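Local atomic coordinates of aminopeptidase N family protein (Idiomarina loihiensis L2TR, PDB entry 4FGM), a protein that probably acts as a zinc-dependent aminopeptidase of the M61 family, removing residues from the N-terminal end of peptides. Residues 512-525 and 546-560. Numbering follows the deposited sequence.
Sequences AGLSAGDKIIAIDH and VTIHAFRRDELMTLE
The guanidinium of R552 lies nearly coplanar with the carboxylate of D518 and meets it along one edge, while the selenium of the selenomethionine M557 sits over the centre of one face, 3.6 Å above the plane. The F551 ring has L556 CD1 over one face and I521 CD1 at its edge. The H549 ring has H525 at its edge, 3.7 Å between H549 CE1 and H525 ND1, and a water joins H549 ND1 to T547 O and H525 N. The grip on D518 is side-on and close to straight: R552 NE reaches D518 OD1 at 2.9 Å, and R552 NH2 reaches D518 OD2 at 2.8 Å on its syn lone pair. A bend at chi3 (-54°) turns the arginine back to this acid, and NH2 also donates to G513 O. D518 OD2 takes a second bond, from S515 N above the carboxylate plane. Strands 519-523 and 546-552 pair antiparallel in the PDZ-like domain, interrupted by a classic bulge where H549 O accepts from both I521 N and A522 N. L514 rests on L559 and A550, I520 meets A550 and I548, and I523 lies alongside I548. The paired bonds tie the loop before strand 519-523 to the hairpin of strands 546-552 and 555-560, and probably keep buried D518 as the anion.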
ATOM      1  N   ALA A 512      31.261 -13.004   8.333  1.00 39.96           N
ATOM      2  CA  ALA A 512      32.100 -13.528   7.274  1.00 40.53           C
ATOM      3  C   ALA A 512      32.492 -12.418   6.303  1.00 39.91           C
ATOM      4  O   ALA A 512      33.457 -12.548   5.560  1.00 40.03           O
ATOM      5  CB  ALA A 512      31.360 -14.641   6.547  1.00 35.26           C
ATOM      6  N   GLY A 513      31.740 -11.321   6.322  1.00 39.03           N
ATOM      7  CA  GLY A 513      32.035 -10.212   5.438  1.00 35.97           C
ATOM      8  C   GLY A 513      31.240 -10.212   4.146  1.00 37.71           C
ATOM      9  O   GLY A 513      31.691  -9.654   3.152  1.00 35.50           O
ATOM     10  N   LEU A 514      30.077 -10.854   4.141  1.00 36.31           N
ATOM     11  CA  LEU A 514      29.228 -10.877   2.951  1.00 38.64           C
ATOM     12  C   LEU A 514      28.336  -9.642   2.993  1.00 36.25           C
ATOM     13  O   LEU A 514      28.004  -9.147   4.072  1.00 40.50           O
ATOM     14  CB  LEU A 514      28.348 -12.134   2.937  1.00 42.63           C
ATOM     15  CG  LEU A 514      29.023 -13.459   2.593  1.00 37.76           C
ATOM     16  CD1 LEU A 514      28.121 -14.608   3.014  1.00 29.74           C
ATOM     17  CD2 LEU A 514      29.323 -13.501   1.100  1.00 28.87           C
ATOM     18  N   SER A 515      27.921  -9.161   1.828  1.00 40.46           N
ATOM     19  CA  SER A 515      27.078  -7.978   1.776  1.00 42.62           C
ATOM     20  C   SER A 515      25.992  -8.104   0.740  1.00 46.95           C
ATOM     21  O   SER A 515      26.109  -8.892  -0.201  1.00 48.77           O
ATOM     22  CB  SER A 515      27.921  -6.742   1.447  1.00 45.80           C
ATOM     23  OG  SER A 515      28.930  -6.535   2.419  1.00 53.55           O
ATOM     24  N   ALA A 516      24.933  -7.316   0.913  1.00 44.48           N
ATOM     25  CA  ALA A 516      23.835  -7.321  -0.039  1.00 40.71           C
ATOM     26  C   ALA A 516      24.460  -6.979  -1.383  1.00 39.36           C
ATOM     27  O   ALA A 516      25.311  -6.093  -1.465  1.00 39.67           O
ATOM     28  CB  ALA A 516      22.805  -6.277   0.345  1.00 35.52           C
ATOM     29  N   GLY A 517      24.056  -7.690  -2.429  1.00 38.38           N
ATOM     30  CA  GLY A 517      24.614  -7.434  -3.751  1.00 33.74           C
ATOM     31  C   GLY A 517      25.621  -8.493  -4.166  1.00 37.01           C
ATOM     32  O   GLY A 517      25.814  -8.743  -5.353  1.00 44.55           O
ATOM     33  N   ASP A 518      26.280  -9.103  -3.184  1.00 34.27           N
ATOM     34  CA  ASP A 518      27.253 -10.153  -3.452  1.00 36.19           C
ATOM     35  C   ASP A 518      26.519 -11.380  -3.993  1.00 39.98           C
ATOM     36  O   ASP A 518      25.315 -11.539  -3.776  1.00 44.83           O
ATOM     37  CB  ASP A 518      27.975 -10.575  -2.165  1.00 40.28           C
ATOM     38  CG  ASP A 518      28.792  -9.465  -1.548  1.00 45.53           C
ATOM     39  OD1 ASP A 518      29.011  -8.432  -2.215  1.00 45.48           O
ATOM     40  OD2 ASP A 518      29.233  -9.637  -0.391  1.00 44.37           O
ATOM     41  N   LYS A 519      27.241 -12.237  -4.707  1.00 40.63           N
ATOM     42  CA  LYS A 519      26.649 -13.467  -5.214  1.00 44.94           C
ATOM     43  C   LYS A 519      27.468 -14.653  -4.736  1.00 37.84           C
ATOM     44  O   LYS A 519      28.605 -14.846  -5.161  1.00 32.31           O
ATOM     45  CB  LYS A 519      26.570 -13.487  -6.743  1.00 44.00           C
ATOM     46  CG  LYS A 519      26.036 -14.823  -7.266  1.00 51.49           C
ATOM     47  CD  LYS A 519      25.064 -14.672  -8.425  1.00 65.09           C
ATOM     48  CE  LYS A 519      25.771 -14.315  -9.715  1.00 70.40           C
ATOM     49  NZ  LYS A 519      26.784 -15.348 -10.089  1.00 66.57           N
ATOM     50  N   ILE A 520      26.891 -15.428  -3.825  1.00 38.41           N
ATOM     51  CA  ILE A 520      27.557 -16.600  -3.296  1.00 39.47           C
ATOM     52  C   ILE A 520      27.604 -17.624  -4.418  1.00 40.70           C
ATOM     53  O   ILE A 520      26.585 -17.980  -5.002  1.00 43.04           O
ATOM     54  CB  ILE A 520      26.806 -17.168  -2.080  1.00 42.27           C
ATOM     55  CG1 ILE A 520      26.798 -16.130  -0.950  1.00 35.36           C
ATOM     56  CG2 ILE A 520      27.491 -18.435  -1.591  1.00 35.74           C
ATOM     57  CD1 ILE A 520      25.924 -16.498   0.224  1.00 35.88           C
ATOM     58  N   ILE A 521      28.811 -18.084  -4.712  1.00 42.91           N
ATOM     59  CA  ILE A 521      29.050 -19.028  -5.787  1.00 33.27           C
ATOM     60  C   ILE A 521      29.330 -20.449  -5.288  1.00 35.09           C
ATOM     61  O   ILE A 521      29.007 -21.427  -5.954  1.00 38.57           O
ATOM     62  CB  ILE A 521      30.201 -18.466  -6.671  1.00 35.46           C
ATOM     63  CG1 ILE A 521      29.712 -18.385  -8.107  1.00 41.58           C
ATOM     64  CG2 ILE A 521      31.493 -19.239  -6.484  1.00 31.81           C
ATOM     65  CD1 ILE A 521      28.549 -17.431  -8.266  1.00 36.87           C
ATOM     66  N   ALA A 522      29.923 -20.562  -4.107  1.00 32.07           N
ATOM     67  CA  ALA A 522      30.199 -21.877  -3.536  1.00 33.02           C
ATOM     68  C   ALA A 522      30.199 -21.819  -2.015  1.00 40.39           C
ATOM     69  O   ALA A 522      30.499 -20.786  -1.421  1.00 38.82           O
ATOM     70  CB  ALA A 522      31.544 -22.403  -4.033  1.00 24.74           C
ATOM     71  N   ILE A 523      29.834 -22.937  -1.399  1.00 37.57           N
ATOM     72  CA  ILE A 523      29.820 -23.066   0.051  1.00 35.79           C
ATOM     73  C   ILE A 523      30.597 -24.350   0.333  1.00 38.94           C
ATOM     74  O   ILE A 523      30.265 -25.408  -0.200  1.00 38.68           O
ATOM     75  CB  ILE A 523      28.377 -23.197   0.594  1.00 42.72           C
ATOM     76  CG1 ILE A 523      27.601 -21.902   0.325  1.00 31.39           C
ATOM     77  CG2 ILE A 523      28.405 -23.487   2.097  1.00 42.54           C
ATOM     78  CD1 ILE A 523      26.103 -22.066   0.434  1.00 34.49           C
ATOM     79  N   ASP A 524      31.643 -24.249   1.149  1.00 38.19           N
ATOM     80  CA  ASP A 524      32.474 -25.405   1.479  1.00 33.38           C
ATOM     81  C   ASP A 524      33.030 -26.039   0.188  1.00 34.19           C
ATOM     82  O   ASP A 524      33.183 -27.257   0.093  1.00 33.90           O
ATOM     83  CB  ASP A 524      31.655 -26.441   2.259  1.00 37.27           C
ATOM     84  CG  ASP A 524      32.517 -27.315   3.147  1.00 42.52           C
ATOM     85  OD1 ASP A 524      33.760 -27.164   3.110  1.00 43.98           O
ATOM     86  OD2 ASP A 524      31.953 -28.152   3.888  1.00 43.72           O
ATOM     87  N   HIS A 525      33.318 -25.196  -0.799  1.00 29.41           N
ATOM     88  CA  HIS A 525      33.855 -25.630  -2.091  1.00 33.90           C
ATOM     89  C   HIS A 525      32.843 -26.340  -2.980  1.00 36.73           C
ATOM     90  O   HIS A 525      33.212 -26.922  -3.994  1.00 40.85           O
ATOM     91  CB  HIS A 525      35.079 -26.522  -1.877  1.00 27.29           C
ATOM     92  CG  HIS A 525      36.129 -25.889  -1.022  1.00 43.41           C
ATOM     93  ND1 HIS A 525      36.970 -24.902  -1.490  1.00 44.90           N
ATOM     94  CD2 HIS A 525      36.424 -26.043   0.291  1.00 46.15           C
ATOM     95  CE1 HIS A 525      37.735 -24.474  -0.502  1.00 40.25           C
ATOM     96  NE2 HIS A 525      37.424 -25.150   0.591  1.00 43.69           N
ATOM     97  N   VAL A 546      33.043 -23.053   7.474  1.00 43.57           N
ATOM     98  CA  VAL A 546      33.191 -23.398   6.070  1.00 40.78           C
ATOM     99  C   VAL A 546      33.701 -22.180   5.322  1.00 43.27           C
ATOM    100  O   VAL A 546      33.620 -21.047   5.810  1.00 36.41           O
ATOM    101  CB  VAL A 546      31.859 -23.818   5.431  1.00 39.96           C
ATOM    102  CG1 VAL A 546      31.310 -25.054   6.125  1.00 44.41           C
ATOM    103  CG2 VAL A 546      30.867 -22.665   5.496  1.00 36.04           C
ATOM    104  N   THR A 547      34.236 -22.423   4.136  1.00 38.00           N
ATOM    105  CA  THR A 547      34.740 -21.351   3.308  1.00 38.22           C
ATOM    106  C   THR A 547      33.632 -20.964   2.339  1.00 41.59           C
ATOM    107  O   THR A 547      32.916 -21.825   1.832  1.00 37.11           O
ATOM    108  CB  THR A 547      35.994 -21.809   2.543  1.00 46.68           C
ATOM    109  OG1 THR A 547      37.039 -22.074   3.485  1.00 48.51           O
ATOM    110  CG2 THR A 547      36.462 -20.733   1.565  1.00 42.95           C
ATOM    111  N   ILE A 548      33.472 -19.667   2.109  1.00 37.84           N
ATOM    112  CA  ILE A 548      32.448 -19.192   1.192  1.00 34.71           C
ATOM    113  C   ILE A 548      33.144 -18.479   0.049  1.00 39.55           C
ATOM    114  O   ILE A 548      34.063 -17.693   0.282  1.00 40.99           O
ATOM    115  CB  ILE A 548      31.504 -18.157   1.846  1.00 39.39           C
ATOM    116  CG1 ILE A 548      30.798 -18.755   3.067  1.00 34.74           C
ATOM    117  CG2 ILE A 548      30.509 -17.640   0.794  1.00 29.34           C
ATOM    118  CD1 ILE A 548      29.863 -19.882   2.761  1.00 32.16           C
ATOM    119  N   HIS A 549      32.725 -18.757  -1.178  1.00 36.05           N
ATOM    120  CA  HIS A 549      33.297 -18.076  -2.326  1.00 36.74           C
ATOM    121  C   HIS A 549      32.163 -17.238  -2.890  1.00 37.45           C
ATOM    122  O   HIS A 549      31.097 -17.769  -3.220  1.00 36.61           O
ATOM    123  CB  HIS A 549      33.793 -19.060  -3.385  1.00 30.75           C
ATOM    124  CG  HIS A 549      35.055 -19.765  -3.010  1.00 34.04           C
ATOM    125  ND1 HIS A 549      35.066 -20.997  -2.391  1.00 37.14           N
ATOM    126  CD2 HIS A 549      36.355 -19.415  -3.166  1.00 37.79           C
ATOM    127  CE1 HIS A 549      36.314 -21.374  -2.183  1.00 41.13           C
ATOM    128  NE2 HIS A 549      37.116 -20.432  -2.644  1.00 40.94           N
ATOM    129  N   ALA A 550      32.380 -15.935  -2.996  1.00 34.25           N
ATOM    130  CA  ALA A 550      31.331 -15.079  -3.496  1.00 29.81           C
ATOM    131  C   ALA A 550      31.902 -13.906  -4.237  1.00 32.05           C
ATOM    132  O   ALA A 550      33.007 -13.445  -3.967  1.00 39.47           O
ATOM    133  CB  ALA A 550      30.469 -14.599  -2.347  1.00 33.92           C
ATOM    134  N   PHE A 551      31.128 -13.430  -5.187  1.00 30.19           N
ATOM    135  CA  PHE A 551      31.536 -12.289  -5.983  1.00 34.27           C
ATOM    136  C   PHE A 551      30.985 -10.981  -5.462  1.00 39.81           C
ATOM    137  O   PHE A 551      29.768 -10.912  -5.126  1.00 36.52           O
ATOM    138  CB  PHE A 551      31.028 -12.411  -7.409  1.00 41.59           C
ATOM    139  CG  PHE A 551      31.861 -13.267  -8.282  1.00 40.97           C
ATOM    140  CD1 PHE A 551      33.130 -12.843  -8.659  1.00 38.68           C
ATOM    141  CD2 PHE A 551      31.379 -14.490  -8.748  1.00 38.92           C
ATOM    142  CE1 PHE A 551      33.917 -13.623  -9.491  1.00 39.59           C
ATOM    143  CE2 PHE A 551      32.154 -15.282  -9.577  1.00 37.25           C
ATOM    144  CZ  PHE A 551      33.424 -14.851  -9.955  1.00 38.70           C
ATOM    145  N   ARG A 552      31.845  -9.965  -5.321  1.00 37.34           N
ATOM    146  CA  ARG A 552      31.333  -8.650  -4.927  1.00 38.48           C
ATOM    147  C   ARG A 552      31.671  -7.965  -6.272  1.00 33.25           C
ATOM    148  O   ARG A 552      32.865  -7.826  -6.651  1.00 38.35           O
ATOM    149  CB  ARG A 552      32.106  -7.997  -3.775  1.00 35.04           C
ATOM    150  CG  ARG A 552      31.660  -6.525  -3.634  1.00 30.49           C
ATOM    151  CD  ARG A 552      31.903  -6.032  -2.217  1.00 34.70           C
ATOM    152  NE  ARG A 552      31.268  -6.935  -1.255  1.00 35.19           N
ATOM    153  CZ  ARG A 552      31.688  -7.081   0.001  1.00 37.32           C
ATOM    154  NH1 ARG A 552      32.742  -6.374   0.450  1.00 31.56           N
ATOM    155  NH2 ARG A 552      31.090  -7.955   0.804  1.00 34.24           N
ATOM    156  N   ARG A 553      30.635  -7.526  -6.992  1.00 35.11           N
ATOM    157  CA  ARG A 553      30.814  -6.940  -8.331  1.00 37.19           C
ATOM    158  C   ARG A 553      31.522  -8.069  -9.097  1.00 41.25           C
ATOM    159  O   ARG A 553      31.012  -9.201  -9.130  1.00 45.84           O
ATOM    160  CB  ARG A 553      31.690  -5.686  -8.325  1.00 35.84           C
ATOM    161  CG  ARG A 553      31.002  -4.576  -7.570  1.00 31.90           C
ATOM    162  CD  ARG A 553      31.852  -3.327  -7.642  1.00 32.33           C
ATOM    163  NE  ARG A 553      33.128  -3.516  -6.939  1.00 36.65           N
ATOM    164  CZ  ARG A 553      33.311  -3.292  -5.634  1.00 40.23           C
ATOM    165  NH1 ARG A 553      32.291  -2.864  -4.859  1.00 40.42           N
ATOM    166  NH2 ARG A 553      34.520  -3.465  -5.104  1.00 38.84           N
ATOM    167  N   ASP A 554      32.671  -7.806  -9.719  1.00 34.31           N
ATOM    168  CA  ASP A 554      33.342  -8.870 -10.459  1.00 33.42           C
ATOM    169  C   ASP A 554      34.571  -9.396  -9.722  1.00 37.86           C
ATOM    170  O   ASP A 554      35.435 -10.023 -10.325  1.00 33.57           O
ATOM    171  CB  ASP A 554      33.736  -8.379 -11.850  1.00 32.23           C
ATOM    172  CG  ASP A 554      34.959  -7.478 -11.838  1.00 39.84           C
ATOM    173  OD1 ASP A 554      35.070  -6.583 -10.978  1.00 42.45           O
ATOM    174  OD2 ASP A 554      35.810  -7.665 -12.719  1.00 43.54           O
ATOM    175  N   GLU A 555      34.650  -9.141  -8.420  1.00 37.76           N
ATOM    176  CA  GLU A 555      35.777  -9.611  -7.622  1.00 38.91           C
ATOM    177  C   GLU A 555      35.335 -10.842  -6.836  1.00 40.95           C
ATOM    178  O   GLU A 555      34.292 -10.840  -6.187  1.00 42.60           O
ATOM    179  CB  GLU A 555      36.217  -8.515  -6.652  1.00 33.31           C
ATOM    180  CG  GLU A 555      36.668  -7.235  -7.353  1.00 40.59           C
ATOM    181  CD  GLU A 555      36.904  -6.085  -6.394  1.00 49.73           C
ATOM    182  OE1 GLU A 555      37.580  -6.294  -5.360  1.00 58.64           O
ATOM    183  OE2 GLU A 555      36.423  -4.968  -6.683  1.00 50.00           O
ATOM    184  N   LEU A 556      36.128 -11.908  -6.908  1.00 42.43           N
ATOM    185  CA  LEU A 556      35.821 -13.138  -6.187  1.00 32.02           C
ATOM    186  C   LEU A 556      36.425 -13.076  -4.794  1.00 34.77           C
ATOM    187  O   LEU A 556      37.624 -12.873  -4.632  1.00 34.66           O
ATOM    188  CB  LEU A 556      36.387 -14.375  -6.904  1.00 36.38           C
ATOM    189  CG  LEU A 556      35.985 -15.680  -6.185  1.00 34.27           C
ATOM    190  CD1 LEU A 556      34.486 -15.907  -6.346  1.00 33.15           C
ATOM    191  CD2 LEU A 556      36.751 -16.861  -6.752  1.00 32.55           C
HETATM  192  N   MSE A 557      35.583 -13.241  -3.788  1.00 36.71           N
HETATM  193  CA  MSE A 557      36.042 -13.215  -2.412  1.00 33.53           C
HETATM  194  C   MSE A 557      36.085 -14.635  -1.868  1.00 37.06           C
HETATM  195  O   MSE A 557      35.216 -15.451  -2.173  1.00 30.07           O
HETATM  196  CB  MSE A 557      35.094 -12.386  -1.534  1.00 34.13           C
HETATM  197  CG  MSE A 557      34.930 -10.937  -1.945  1.00 33.42           C
HETATM  198 SE   MSE A 557      33.657 -10.023  -0.779  1.00 54.13          SE
HETATM  199  CE  MSE A 557      32.070 -11.028  -1.232  1.00 44.39           C
ATOM    200  N   THR A 558      37.108 -14.922  -1.073  1.00 36.69           N
ATOM    201  CA  THR A 558      37.251 -16.223  -0.436  1.00 38.73           C
ATOM    202  C   THR A 558      37.091 -15.879   1.037  1.00 46.02           C
ATOM    203  O   THR A 558      38.005 -15.343   1.662  1.00 46.20           O
ATOM    204  CB  THR A 558      38.640 -16.827  -0.692  1.00 40.12           C
ATOM    205  OG1 THR A 558      38.818 -17.003  -2.099  1.00 40.62           O
ATOM    206  CG2 THR A 558      38.783 -18.172  -0.006  1.00 35.52           C
ATOM    207  N   LEU A 559      35.916 -16.178   1.578  1.00 38.64           N
ATOM    208  CA  LEU A 559      35.606 -15.859   2.963  1.00 39.11           C
ATOM    209  C   LEU A 559      35.456 -17.076   3.869  1.00 42.20           C
ATOM    210  O   LEU A 559      35.191 -18.191   3.417  1.00 42.50           O
ATOM    211  CB  LEU A 559      34.303 -15.053   3.010  1.00 37.53           C
ATOM    212  CG  LEU A 559      34.216 -13.826   2.093  1.00 39.62           C
ATOM    213  CD1 LEU A 559      32.807 -13.255   2.093  1.00 36.46           C
ATOM    214  CD2 LEU A 559      35.206 -12.782   2.566  1.00 34.82           C
ATOM    215  N   GLU A 560      35.634 -16.843   5.164  1.00 40.64           N
ATOM    216  CA  GLU A 560      35.472 -17.891   6.158  1.00 44.51           C
ATOM    217  C   GLU A 560      34.203 -17.562   6.945  1.00 44.68           C
ATOM    218  O   GLU A 560      34.020 -16.435   7.409  1.00 42.01           O
ATOM    219  CB  GLU A 560      36.680 -17.954   7.103  1.00 48.05           C
ATOM    220  CG  GLU A 560      36.402 -18.756   8.376  1.00 64.51           C
ATOM    221  CD  GLU A 560      37.642 -19.005   9.229  1.00 75.69           C
ATOM    222  OE1 GLU A 560      38.523 -19.778   8.795  1.00 76.77           O
ATOM    223  OE2 GLU A 560      37.731 -18.428  10.337  1.00 72.29           O
TER
HETATM  224  O   HOH W   1      35.663 -13.792   6.414  1.00 50.51           O
HETATM  225  O   HOH W   2      31.405  -6.617   3.531  1.00 43.18           O
HETATM  226  O   HOH W   3      35.353 -25.024   3.917  1.00 43.61           O
HETATM  227  O   HOH W   4      33.347 -22.435  -0.949  1.00 40.55           O